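Local coordinates for dipicolinate synthase subunit A (Bacillus halodurans, PDB 3D4O), which probably works, as one subunit of dipicolinate synthase, in the nucleotide-dependent oxidation that yields the dipicolinate of bacterial spores, at residues I271-P274 with K275-G278; I131-S134 with I135-A138; V166-S169 with V170-F174. All coordinates share one frame; numbering follows the deposited sequence. Where two conformers were deposited one is given.

Interaction 1: I271-P274 with K275-G278; sequences IVAP and KTAG
With phi at -148° and psi at 53°, Ala-273 leaves the helical region and aims its carbonyl at the amide of Ala-277, one turn further on. This is the start of an alpha-helix, with Ala-273 at the N-cap, and it illustrates how a single non-helical residue can separate two helices: 268-272 ends in front of it and 274-289 begins behind it. The bond that results, Ala-277 N to Ala-273 O, is 2.9 Å long and almost straight (171° at the hydrogen), with the donor close to the line of the C=O bond. Pro-274 takes the first helical position, where its lack of an N-H breaks no bond of the helix, since the N-H groups of a first turn have no earlier carbonyl of that helix to reach. Its own carbonyl begins the next link, accepting from Gly-278 N at 2.8 Å, but here the donor stands well above the carbonyl plane.

The side chains meet lightly. Ala-277 CB rests on Ala-273 O at 3.4 Å, and the methyl CB of Ala-273 lies 4.2 Å from Thr-276 CB. Alanine brings no polar group to cap the helix, and the hydroxyl of the third helical residue, Thr-276, is engaged by the second subunit, where OG1 is hydrogen-bonded to the backbone N of Thr-152. The backbone of Lys-275 is also hydrogen-bonded to that subunit. On its own chain the new helix start leans on helix 15-26, with Pro-274 on Ala-15 and Ala-277 on Arg-16, so the chain returning from the second Rossmann-like sheet is brought back against the first. The Lys-275 side chain packs on Glu-19 of helix 15-26 and on Asp-150 of the second subunit; its CB is directed away from Pro-274, no nearer than 3.7 Å to the carbonyl carbon C.

Interaction 2: I131-S134 with I135-A138; sequences IYNS and IPTA
Asn-133 O takes two bonds from Thr-137, and this pair makes the close-knit side of the turn. Thr-137 OG1 reaches it at 2.9 Å and Thr-137 N at 3.2 Å, from opposite faces of the carbonyl plane, so that the threonine hydroxyl is fastened back onto its own helix. Pro-136 presses in beside them, its CG 3.3 Å from Asn-133 O, while Pro-269 of helix 268-272 touches all three of Asn-133, Pro-136 and Thr-137.

Helix 127-148 is kinked here, in the manner of a proline inside an alpha-helix. Pro-136 has no N-H for Tyr-132 O and puts its CD there instead, at 3.2 Å. The carbonyl is not abandoned: Ile-135 N, one residue earlier, donates to it at 3.3 Å, though from high above the carbonyl plane.

Ser-134 works on the buried side. A chi1 of 70° sets its OG between the backbone N and the carbonyl carbon, from where it donates in the carbonyl plane to a lone pair of Ile-131 O at 2.6 Å; Ser-134 N uses the same acceptor. The hydroxyl is probably also hydrogen-bonded to Ser-169 OG, on helix 165-176.

Matters are slacker around Tyr-132, which is exposed in the dimer: its ring comes no nearer to residues 135-138 than 4.9 Å, from Tyr-132 CD1 to Ile-135 CD1. Ile-131, though exposed, still packs on Arg-165. Ile-135 is intermediate: its CG1 skirts Tyr-132 O at 3.7 Å, and the side chain packs on His-154 of the second subunit.

Interaction 3: V166-S169 with V170-F174; sequences VGMS and VARKF. With EDO (1,2-ethanediol), chain L.
Ser-169 O is gripped by two parts of Lys-173, one directly and one through water. The backbone N of Lys-173 makes a weak bond of 3.3 Å to this oxygen, whereas a water molecule donates to it at 2.7 Å and in turn accepts from Lys-173 NZ. The torsions explain how one side chain returns to the carbonyl: chi1 of -78° carries CG anti to the carbonyl carbon and back alongside Ser-169 O, and a bend at chi4 (59°) brings the ammonium group round to the water.

The turn belongs to helix 165-176, the crossover helix of the beta-alpha-beta unit between strands 157-161 and 180-185. Gly-167 is the last glycine of a GxGxxG sequence of Rossmann type, consistent with a dinucleotide site at this helix start. Its carbonyl O accepts from Ala-171 N at 2.9 Å, and Val-166 O from Val-170 N at 2.8 Å.

The faces of the helix differ. Towards the sheet, Val-170 packs on Val-160 and Ile-218, while its CG2 lies beside Val-166 CG1 at 3.7 Å, the two valines pointing the same way. Met-168, present as selenomethionine, and Arg-172 likewise lie side by side and point the same way, with CG of the former nearest NH1 of the latter, although the guanidinium position is uncertain because Arg-172 has two conformers. Ethanediol, probably from the crystallisation liquor, makes a weak hydrogen bond to Arg-172 O.

Because the lysine charge reaches Ser-169 O through a water, it would probably draw electron density toward that carbonyl oxygen without a direct ionic contact.

Interaction 1 is the most buried of the three and interactions 2 and 3 are each partly exposed, yet all are contacts between neighbours in sequence, one at a break between helices and two inside continuous helices. Interaction 2 stands in the middle: Ala-273 CB packs on Pro-136 CB at 3.7 Å, and the serine pair joins interactions 2 and 3. Interactions 1 and 3 do not meet. All three reach the second subunit, interaction 1 most and interaction 3 through Lys-173 alone. Chemistry follows position: a helix start of backbone bonds and small residues, a proline kink flanked by hydroxyls that bond back to backbone carbonyls, and a turn with an apolar side against the sheet, an exposed arginine, and a lysine between the helices.

Interaction 1: I271-P274 with K275-G278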
loop_
_atom_site.group_PDB
_atom_site.type_symbol
_atom_site.label_atom_id
_atom_site.label_comp_id
_atom_site.label_asym_id
_atom_site.label_seq_id
_atom_site.Cartn_x
_atom_site.Cartn_y
_atom_site.Cartn_z
ATOM N N ILE C 271 0.872 12.970 0.154
ATOM C CA ILE C 271 1.909 11.914 0.153
ATOM C C ILE C 271 1.773 10.988 -1.061
ATOM O O ILE C 271 2.762 10.621 -1.691
ATOM C CB ILE C 271 1.835 11.076 1.434
ATOM C CG1 ILE C 271 2.371 11.896 2.596
ATOM C CG2 ILE C 271 2.618 9.781 1.285
ATOM C CD1 ILE C 271 1.866 11.429 3.989
ATOM N N VAL C 272 0.537 10.640 -1.406
ATOM C CA VAL C 272 0.341 9.668 -2.473
ATOM C C VAL C 272 -0.117 10.197 -3.812
ATOM O O VAL C 272 0.074 9.541 -4.801
ATOM C CB VAL C 272 -0.595 8.500 -2.044
ATOM C CG1 VAL C 272 0.001 7.784 -0.817
ATOM C CG2 VAL C 272 -2.063 8.972 -1.826
ATOM N N ALA C 273 -0.732 11.361 -3.869
ATOM C CA ALA C 273 -1.172 11.861 -5.180
ATOM C C ALA C 273 -1.110 13.386 -5.214
ATOM O O ALA C 273 -2.099 14.043 -5.548
ATOM C CB ALA C 273 -2.602 11.377 -5.467
ATOM N N PRO C 274 0.051 13.954 -4.863
ATOM C CA PRO C 274 0.143 15.409 -4.728
ATOM C C PRO C 274 -0.165 16.209 -6.004
ATOM O O PRO C 274 -0.661 17.327 -5.926
ATOM C CB PRO C 274 1.594 15.622 -4.261
ATOM C CG PRO C 274 2.327 14.383 -4.691
ATOM C CD PRO C 274 1.335 13.287 -4.593
ATOM N N LYS C 275 0.125 15.617 -7.160
ATOM C CA LYS C 275 -0.117 16.293 -8.431
ATOM C C LYS C 275 -1.628 16.385 -8.640
ATOM O O LYS C 275 -2.172 17.468 -8.885
ATOM C CB LYS C 275 0.557 15.590 -9.604
ATOM C CG LYS C 275 0.302 16.280 -10.940
ATOM C CD LYS C 275 1.123 15.745 -12.097
ATOM C CE LYS C 275 2.506 16.429 -12.144
ATOM N NZ LYS C 275 3.293 16.112 -13.407
ATOM N N THR C 276 -2.295 15.226 -8.499
ATOM C CA THR C 276 -3.750 15.154 -8.680
ATOM C C THR C 276 -4.417 16.098 -7.665
ATOM O O THR C 276 -5.212 16.932 -8.024
ATOM C CB THR C 276 -4.331 13.707 -8.490
ATOM O OG1 THR C 276 -3.682 12.783 -9.383
ATOM C CG2 THR C 276 -5.819 13.686 -8.805
ATOM N N ALA C 277 -4.041 15.963 -6.402
ATOM C CA ALA C 277 -4.684 16.728 -5.332
ATOM C C ALA C 277 -4.399 18.217 -5.457
ATOM O O ALA C 277 -5.261 19.061 -5.239
ATOM C CB ALA C 277 -4.246 16.200 -3.973
ATOM N N GLY C 278 -3.170 18.542 -5.814
ATOM C CA GLY C 278 -2.793 19.931 -5.935
ATOM C C GLY C 278 -3.485 20.661 -7.074
ATOM O O GLY C 278 -3.796 21.843 -6.977
#

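Interaction 2: I131-S134 with I135-A138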
loop_
_atom_site.group_PDB
_atom_site.type_symbol
_atom_site.label_atom_id
_atom_site.label_comp_id
_atom_site.label_asym_id
_atom_site.label_seq_id
_atom_site.Cartn_x
_atom_site.Cartn_y
_atom_site.Cartn_z
ATOM N N ILE C 131 -14.968 15.383 -1.569
ATOM C CA ILE C 131 -15.205 14.104 -2.260
ATOM C C ILE C 131 -14.047 13.755 -3.203
ATOM O O ILE C 131 -13.540 12.633 -3.191
ATOM C CB ILE C 131 -16.563 14.057 -2.956
ATOM C CG1 ILE C 131 -17.663 13.900 -1.909
ATOM C CG2 ILE C 131 -16.639 12.869 -3.940
ATOM C CD1 ILE C 131 -19.093 14.158 -2.429
ATOM N N TYR C 132 -13.590 14.725 -3.990
ATOM C CA TYR C 132 -12.460 14.456 -4.887
ATOM C C TYR C 132 -11.243 14.033 -4.077
ATOM O O TYR C 132 -10.470 13.149 -4.456
ATOM C CB TYR C 132 -12.097 15.658 -5.791
ATOM C CG TYR C 132 -13.085 15.849 -6.895
ATOM C CD1 TYR C 132 -13.289 14.860 -7.845
ATOM C CD2 TYR C 132 -13.820 17.005 -6.997
ATOM C CE1 TYR C 132 -14.211 15.033 -8.858
ATOM C CE2 TYR C 132 -14.734 17.179 -7.994
ATOM C CZ TYR C 132 -14.938 16.199 -8.906
ATOM O OH TYR C 132 -15.865 16.420 -9.890
ATOM N N ASN C 133 -11.101 14.649 -2.919
ATOM C CA ASN C 133 -9.897 14.447 -2.090
ATOM C C ASN C 133 -9.935 13.105 -1.351
ATOM O O ASN C 133 -8.896 12.595 -0.906
ATOM C CB ASN C 133 -9.746 15.644 -1.136
ATOM C CG ASN C 133 -8.471 15.610 -0.335
ATOM O OD1 ASN C 133 -7.364 15.766 -0.877
ATOM N ND2 ASN C 133 -8.612 15.437 0.974
ATOM N N SER C 134 -11.141 12.547 -1.229
ATOM C CA SER C 134 -11.358 11.239 -0.587
ATOM C C SER C 134 -10.736 10.134 -1.424
ATOM O O SER C 134 -10.433 9.061 -0.904
ATOM C CB SER C 134 -12.834 10.872 -0.368
ATOM O OG SER C 134 -13.529 10.580 -1.579
ATOM N N ILE C 135 -10.539 10.403 -2.715
ATOM C CA ILE C 135 -9.986 9.381 -3.635
ATOM C C ILE C 135 -8.499 9.098 -3.307
ATOM O O ILE C 135 -8.127 7.971 -2.974
ATOM C CB ILE C 135 -10.210 9.725 -5.105
ATOM C CG1 ILE C 135 -11.721 9.770 -5.374
ATOM C CG2 ILE C 135 -9.570 8.675 -6.008
ATOM C CD1 ILE C 135 -12.093 10.261 -6.750
ATOM N N PRO C 136 -7.640 10.117 -3.374
ATOM C CA PRO C 136 -6.293 9.786 -2.961
ATOM C C PRO C 136 -6.178 9.408 -1.476
ATOM O O PRO C 136 -5.268 8.675 -1.094
ATOM C CB PRO C 136 -5.493 11.072 -3.253
ATOM C CG PRO C 136 -6.568 12.198 -3.256
ATOM C CD PRO C 136 -7.768 11.489 -3.875
ATOM N N THR C 137 -7.061 9.927 -0.630
ATOM C CA THR C 137 -7.014 9.575 0.787
ATOM C C THR C 137 -7.209 8.060 0.947
ATOM O O THR C 137 -6.480 7.418 1.710
ATOM C CB THR C 137 -8.041 10.325 1.642
ATOM O OG1 THR C 137 -7.759 11.734 1.606
ATOM C CG2 THR C 137 -7.966 9.852 3.074
ATOM N N ALA C 138 -8.151 7.507 0.174
ATOM C CA ALA C 138 -8.474 6.031 0.187
ATOM C C ALA C 138 -7.314 5.242 -0.335
ATOM O O ALA C 138 -6.971 4.192 0.198
ATOM C CB ALA C 138 -9.692 5.706 -0.625
#

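Interaction 3: V166-S169 with V170-F174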
loop_
_atom_site.group_PDB
_atom_site.type_symbol
_atom_site.label_atom_id
_atom_site.label_comp_id
_atom_site.label_asym_id
_atom_site.label_seq_id
_atom_site.Cartn_x
_atom_site.Cartn_y
_atom_site.Cartn_z
ATOM N N VAL C 166 -15.669 10.745 3.232
ATOM C CA VAL C 166 -14.464 9.960 3.084
ATOM C C VAL C 166 -14.723 8.461 3.267
ATOM O O VAL C 166 -14.198 7.593 2.531
ATOM C CB VAL C 166 -13.419 10.370 4.104
ATOM C CG1 VAL C 166 -12.205 9.424 4.016
ATOM C CG2 VAL C 166 -13.016 11.870 3.880
ATOM N N GLY C 167 -15.510 8.201 4.288
ATOM C CA GLY C 167 -15.826 6.860 4.722
ATOM C C GLY C 167 -16.444 6.092 3.590
ATOM O O GLY C 167 -16.173 4.929 3.415
HETATM N N MSE C 168 -17.277 6.774 2.818
HETATM C CA MSE C 168 -17.940 6.132 1.700
HETATM C C MSE C 168 -16.936 5.694 0.629
HETATM O O MSE C 168 -17.086 4.640 0.019
HETATM C CB MSE C 168 -19.006 7.029 1.097
HETATM C CG MSE C 168 -19.456 6.508 -0.251
HETATM SE SE MSE C 168 -21.159 7.151 -0.740
HETATM C CE MSE C 168 -21.873 6.317 0.817
ATOM N N SER C 169 -15.903 6.503 0.424
ATOM C CA SER C 169 -14.876 6.210 -0.604
ATOM C C SER C 169 -13.913 5.126 -0.147
ATOM O O SER C 169 -13.441 4.304 -0.925
ATOM C CB SER C 169 -14.040 7.456 -0.880
ATOM O OG SER C 169 -14.857 8.478 -1.398
ATOM N N VAL C 170 -13.638 5.173 1.137
ATOM C CA VAL C 170 -12.692 4.274 1.787
ATOM C C VAL C 170 -13.276 2.877 1.851
ATOM O O VAL C 170 -12.650 1.905 1.460
ATOM C CB VAL C 170 -12.278 4.775 3.183
ATOM C CG1 VAL C 170 -11.640 3.645 4.023
ATOM C CG2 VAL C 170 -11.327 5.997 3.049
ATOM N N ALA C 171 -14.509 2.795 2.302
ATOM C CA ALA C 171 -15.164 1.491 2.456
ATOM C C ALA C 171 -15.331 0.801 1.091
ATOM O O ALA C 171 -15.021 -0.385 0.927
ATOM C CB ALA C 171 -16.485 1.645 3.164
ATOM N N ARG C 172 -15.706 1.585 0.093
ATOM C CA ARG C 172 -15.953 1.081 -1.262
ATOM C C ARG C 172 -14.693 0.405 -1.839
ATOM O O ARG C 172 -14.743 -0.650 -2.463
ATOM C CB ARG C 172 -16.447 2.230 -2.167
ATOM C CG ARG C 172 -16.938 1.810 -3.551
ATOM C CD ARG C 172 -17.636 2.976 -4.343
ATOM N NE ARG C 172 -19.100 3.146 -4.175
ATOM C CZ ARG C 172 -19.691 4.205 -3.603
ATOM N NH1 ARG C 172 -18.936 5.177 -3.117
ATOM N NH2 ARG C 172 -21.044 4.309 -3.547
ATOM N N LYS C 173 -13.570 1.037 -1.613
ATOM C CA LYS C 173 -12.287 0.540 -2.097
ATOM C C LYS C 173 -11.779 -0.691 -1.318
ATOM O O LYS C 173 -11.170 -1.556 -1.879
ATOM C CB LYS C 173 -11.236 1.651 -2.152
ATOM C CG LYS C 173 -11.484 2.510 -3.379
ATOM C CD LYS C 173 -10.494 3.650 -3.568
ATOM C CE LYS C 173 -10.542 4.200 -5.039
ATOM N NZ LYS C 173 -11.799 4.728 -5.594
ATOM N N PHE C 174 -12.019 -0.771 -0.024
ATOM C CA PHE C 174 -11.569 -1.963 0.679
ATOM C C PHE C 174 -12.387 -3.152 0.179
ATOM O O PHE C 174 -11.854 -4.253 -0.036
ATOM C CB PHE C 174 -11.590 -1.812 2.199
ATOM C CG PHE C 174 -10.331 -1.233 2.735
ATOM C CD1 PHE C 174 -9.267 -2.063 3.070
ATOM C CD2 PHE C 174 -10.171 0.130 2.855
ATOM C CE1 PHE C 174 -8.083 -1.542 3.524
ATOM C CE2 PHE C 174 -9.003 0.654 3.324
ATOM C CZ PHE C 174 -7.946 -0.179 3.670
HETATM C C1 EDO L . -19.049 -1.799 -2.375
HETATM O O1 EDO L . -20.250 -1.320 -2.990
HETATM C C2 EDO L . -18.254 -2.638 -3.378
HETATM O O2 EDO L . -17.019 -1.977 -3.619
HETATM O O HOH W 1 -13.099 5.459 -3.366
#